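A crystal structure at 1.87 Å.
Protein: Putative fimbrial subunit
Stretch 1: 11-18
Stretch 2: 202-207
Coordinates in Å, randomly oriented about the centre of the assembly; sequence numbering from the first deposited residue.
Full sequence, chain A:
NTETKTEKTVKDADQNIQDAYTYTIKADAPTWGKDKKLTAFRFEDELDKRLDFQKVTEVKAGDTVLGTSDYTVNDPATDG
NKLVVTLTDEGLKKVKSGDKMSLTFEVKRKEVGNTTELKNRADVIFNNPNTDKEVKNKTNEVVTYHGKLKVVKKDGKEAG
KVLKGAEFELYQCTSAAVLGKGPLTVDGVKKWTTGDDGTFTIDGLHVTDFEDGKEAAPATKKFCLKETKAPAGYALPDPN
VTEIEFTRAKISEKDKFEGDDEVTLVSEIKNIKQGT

Stretch 1, residues 11-18: KDADQNIQ
Stretch 2, residues 202-207: IDGLHV

How does H206, which has the largest area covered by the other stretch, reach so far into stretch 1? It lies at the end of the strand 202-206, with phi/psi of -69/133, and its CA-to-CB bond points toward stretch 1. Chi1 of -163° (t) and chi2 of -63° bring the imidazole against the type II turn that runs from D12 to Q15. There H206 NE2 donates a hydrogen bond to D12 OD1 at 2.8 Å, with an N-H...acceptor angle of 162°. The aspartate is set for this by its own CA-to-CB bond, which points toward the strand, and by chi1 of 58° (p) and chi2 of 34°. The other ring nitrogen is used as well: H206 ND1 donates to V207 O at 2.7 Å. With both nitrogens donating, the ring has the protons of an imidazolium, and a carboxylate is a fitting partner for it.

What shapes the pocket around that ring? The turn is closed by a backbone hydrogen bond from Q15 N to D12 O at 2.9 Å. Its two central residues have phi/psi of -50/129 at A13 and 66/9 at D14, the left-handed second position being characteristic of type II. D14 N lies over one face of the imidazole, 4.0 Å from H206 CD2. At the ring edge, near its plane, are D12 OD1 and Q15 O, the latter 3.3 Å from H206 CD2. The side chain of Q15 (chi1 -58°, chi2 -44°, both m) leads away from the strand, and Q15 NE2 donates to A13 O at 3.0 Å, bracing the turn from within.

How do N16 and I17 fasten the backbones together? The register places N16 CA 4.6 Å from L205 CA, and I17 CA 5.3 Å from G204 CA, so the chains run antiparallel here, although stretch 1 from D12 onward is not a regular strand. N16 has phi/psi of -91/-171; its CA-to-CB bond points sideways, but chi1 of -62° (m) and chi2 of -48° bring the amide end nearer. N16 OD1 thereby accepts a nearly linear hydrogen bond from H206 N, 2.8 Å long at 176°, standing in for a backbone carbonyl. One residue on, I17 N donates to G204 O at 3.1 Å and 171°.

Why do isoleucine and glycine suit the other end of the contact? I17 (phi/psi -61/135) points its CA-to-CB bond toward the strand and, with chi1 of -70° and chi2 of -49° (both m), covers backbone: I17 CG2 lies 3.4 Å from D203 O. Opposite it, G204 is extended at -170/180 after a cis peptide bond. A CB there would sit a tight 3.4 Å from I17 CG1 and 3.3 Å from D203 OD1, so glycine leaves room for both. The contact buries 364 Å² in all, at the cost of leaving G204 N without a polar partner.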

ATOM      1  N   LYS A  11       5.239  -4.931   4.817  1.00 11.65           N
ATOM      2  CA  LYS A  11       6.196  -3.849   4.756  1.00 10.57           C
ATOM      3  C   LYS A  11       5.699  -2.912   3.672  1.00 13.72           C
ATOM      4  O   LYS A  11       5.827  -3.225   2.497  1.00 11.98           O
ATOM      5  CB  LYS A  11       7.619  -4.352   4.456  1.00 11.24           C
ATOM      6  CG  LYS A  11       8.627  -3.238   4.658  1.00 15.38           C
ATOM      7  CD  LYS A  11       8.923  -3.084   6.173  1.00 25.18           C
ATOM      8  CE  LYS A  11       9.806  -1.901   6.496  1.00 30.44           C
ATOM      9  NZ  LYS A  11       9.211  -0.601   6.029  1.00 26.01           N
ATOM     10  N   ASP A  12       5.069  -1.807   4.074  1.00 13.05           N
ATOM     11  CA  ASP A  12       4.436  -0.875   3.143  1.00 12.29           C
ATOM     12  C   ASP A  12       4.754   0.601   3.429  1.00 14.62           C
ATOM     13  O   ASP A  12       4.234   1.456   2.705  1.00 12.03           O
ATOM     14  CB  ASP A  12       2.899  -1.064   3.210  1.00 12.50           C
ATOM     15  CG  ASP A  12       2.267  -0.854   4.596  1.00 15.30           C
ATOM     16  OD1 ASP A  12       2.758  -0.000   5.359  1.00 13.55           O
ATOM     17  OD2 ASP A  12       1.275  -1.526   4.898  1.00 15.75           O
ATOM     18  N   ALA A  13       5.551   0.924   4.478  1.00 14.42           N
ATOM     19  CA  ALA A  13       5.808   2.346   4.817  1.00 14.68           C
ATOM     20  C   ALA A  13       6.251   3.168   3.603  1.00 17.13           C
ATOM     21  O   ALA A  13       7.117   2.754   2.815  1.00 15.89           O
ATOM     22  CB  ALA A  13       6.830   2.489   5.941  1.00 15.61           C
ATOM     23  N   ASP A  14       5.568   4.291   3.422  1.00 14.68           N
ATOM     24  CA  ASP A  14       5.753   5.306   2.381  1.00 14.43           C
ATOM     25  C   ASP A  14       5.434   4.813   0.972  1.00 17.54           C
ATOM     26  O   ASP A  14       5.644   5.547   0.015  1.00 18.55           O
ATOM     27  CB  ASP A  14       7.188   5.881   2.418  1.00 17.07           C
ATOM     28  CG  ASP A  14       7.584   6.481   3.763  1.00 24.96           C
ATOM     29  OD1 ASP A  14       6.809   7.309   4.306  1.00 24.01           O
ATOM     30  OD2 ASP A  14       8.640   6.107   4.280  1.00 33.79           O
ATOM     31  N   GLN A  15       4.868   3.632   0.824  1.00 11.69           N
ATOM     32  CA  GLN A  15       4.569   3.129  -0.522  1.00 10.75           C
ATOM     33  C   GLN A  15       3.163   3.564  -0.872  1.00 13.85           C
ATOM     34  O   GLN A  15       2.205   3.186  -0.200  1.00 13.24           O
ATOM     35  CB  GLN A  15       4.744   1.592  -0.586  1.00 11.29           C
ATOM     36  CG  GLN A  15       6.184   1.116  -0.200  1.00 14.27           C
ATOM     37  CD  GLN A  15       7.253   1.991  -0.848  1.00 22.65           C
ATOM     38  OE1 GLN A  15       7.321   2.125  -2.059  1.00 18.08           O
ATOM     39  NE2 GLN A  15       8.030   2.694  -0.051  1.00 23.38           N
ATOM     40  N   ASN A  16       3.035   4.381  -1.921  1.00 10.10           N
ATOM     41  CA  ASN A  16       1.738   4.902  -2.313  1.00 10.38           C
ATOM     42  C   ASN A  16       1.054   3.965  -3.342  1.00 12.78           C
ATOM     43  O   ASN A  16       1.491   2.833  -3.544  1.00 12.66           O
ATOM     44  CB  ASN A  16       1.931   6.336  -2.828  1.00 12.00           C
ATOM     45  CG  ASN A  16       2.477   7.223  -1.710  1.00 15.73           C
ATOM     46  OD1 ASN A  16       1.983   7.235  -0.576  1.00 10.86           O
ATOM     47  ND2 ASN A  16       3.509   7.970  -1.976  1.00 11.25           N
ATOM     48  N   ILE A  17      -0.057   4.401  -3.939  1.00 10.97           N
ATOM     49  CA  ILE A  17      -0.713   3.556  -4.934  1.00 10.66           C
ATOM     50  C   ILE A  17       0.273   3.301  -6.102  1.00 13.68           C
ATOM     51  O   ILE A  17       0.967   4.225  -6.520  1.00 12.54           O
ATOM     52  CB  ILE A  17      -2.031   4.219  -5.415  1.00 14.49           C
ATOM     53  CG1 ILE A  17      -3.124   4.218  -4.321  1.00 14.92           C
ATOM     54  CG2 ILE A  17      -2.529   3.688  -6.772  1.00 15.69           C
ATOM     55  CD1 ILE A  17      -3.400   2.998  -3.621  1.00 21.29           C
ATOM     56  N   GLN A  18       0.350   2.037  -6.552  1.00 12.58           N
ATOM     57  CA  GLN A  18       1.183   1.538  -7.660  1.00 13.96           C
ATOM     58  C   GLN A  18       2.690   1.453  -7.279  1.00 17.26           C
ATOM     59  O   GLN A  18       3.525   1.140  -8.121  1.00 16.32           O
ATOM     60  CB  GLN A  18       0.936   2.325  -8.965  1.00 15.51           C
ATOM     61  CG  GLN A  18      -0.451   1.989  -9.583  1.00 19.13           C
ATOM     62  CD  GLN A  18      -0.558   0.553 -10.103  1.00 27.02           C
ATOM     63  OE1 GLN A  18       0.385  -0.228 -10.037  1.00 22.37           O
ATOM     64  NE2 GLN A  18      -1.690   0.187 -10.686  1.00 24.77           N
ATOM     65  N   ILE A 202      -5.480  12.790  -6.370  1.00 13.80           N
ATOM     66  CA  ILE A 202      -4.377  11.846  -6.382  1.00 12.95           C
ATOM     67  C   ILE A 202      -4.919  10.583  -5.728  1.00 17.99           C
ATOM     68  O   ILE A 202      -5.210  10.588  -4.530  1.00 16.82           O
ATOM     69  CB  ILE A 202      -3.095  12.383  -5.666  1.00 14.77           C
ATOM     70  CG1 ILE A 202      -2.661  13.760  -6.195  1.00 14.41           C
ATOM     71  CG2 ILE A 202      -1.945  11.335  -5.736  1.00 13.98           C
ATOM     72  CD1 ILE A 202      -1.487  14.411  -5.440  1.00 14.64           C
ATOM     73  N   ASP A 203      -5.110   9.534  -6.526  1.00 14.14           N
ATOM     74  CA  ASP A 203      -5.529   8.215  -6.064  1.00 14.00           C
ATOM     75  C   ASP A 203      -4.273   7.296  -6.143  1.00 19.93           C
ATOM     76  O   ASP A 203      -3.933   6.787  -7.219  1.00 19.96           O
ATOM     77  CB  ASP A 203      -6.714   7.698  -6.910  1.00 15.17           C
ATOM     78  CG  ASP A 203      -7.284   6.357  -6.453  1.00 20.58           C
ATOM     79  OD1 ASP A 203      -6.668   5.713  -5.584  1.00 19.93           O
ATOM     80  OD2 ASP A 203      -8.357   5.974  -6.940  1.00 24.06           O
ATOM     81  N   GLY A 204      -3.497   7.200  -5.067  1.00 15.02           N
ATOM     82  CA  GLY A 204      -3.770   7.666  -3.713  1.00 13.08           C
ATOM     83  C   GLY A 204      -2.501   7.550  -2.919  1.00 14.73           C
ATOM     84  O   GLY A 204      -1.479   7.091  -3.445  1.00 14.20           O
ATOM     85  N   LEU A 205      -2.551   7.942  -1.645  1.00 11.57           N
ATOM     86  CA  LEU A 205      -1.357   8.003  -0.835  1.00 11.66           C
ATOM     87  C   LEU A 205      -1.458   7.149   0.395  1.00 14.39           C
ATOM     88  O   LEU A 205      -2.541   6.979   0.941  1.00 12.98           O
ATOM     89  CB  LEU A 205      -1.090   9.466  -0.410  1.00 12.15           C
ATOM     90  CG  LEU A 205      -1.036  10.521  -1.526  1.00 15.80           C
ATOM     91  CD1 LEU A 205      -0.937  11.935  -0.927  1.00 15.08           C
ATOM     92  CD2 LEU A 205       0.129  10.227  -2.494  1.00 16.64           C
ATOM     93  N   HIS A 206      -0.302   6.670   0.875  1.00 10.14           N
ATOM     94  CA  HIS A 206      -0.227   5.903   2.121  1.00  8.98           C
ATOM     95  C   HIS A 206      -0.530   6.840   3.282  1.00 13.10           C
ATOM     96  O   HIS A 206       0.003   7.963   3.340  1.00 13.87           O
ATOM     97  CB  HIS A 206       1.186   5.337   2.268  1.00 10.24           C
ATOM     98  CG  HIS A 206       1.322   4.223   3.251  1.00 14.11           C
ATOM     99  ND1 HIS A 206       1.055   4.402   4.603  1.00 16.24           N
ATOM    100  CD2 HIS A 206       1.787   2.970   3.061  1.00 16.51           C
ATOM    101  CE1 HIS A 206       1.364   3.251   5.188  1.00 15.37           C
ATOM    102  NE2 HIS A 206       1.822   2.365   4.308  1.00 16.31           N
ATOM    103  N   VAL A 207      -1.394   6.404   4.193  1.00 12.09           N
ATOM    104  CA  VAL A 207      -1.689   7.222   5.391  1.00 10.98           C
ATOM    105  C   VAL A 207      -0.417   7.358   6.231  1.00 14.96           C
ATOM    106  O   VAL A 207       0.444   6.460   6.234  1.00 12.44           O
ATOM    107  CB  VAL A 207      -2.850   6.681   6.252  1.00 13.36           C
ATOM    108  CG1 VAL A 207      -4.108   6.456   5.398  1.00 12.59           C
ATOM    109  CG2 VAL A 207      -2.449   5.400   7.029  1.00 12.80           C
TER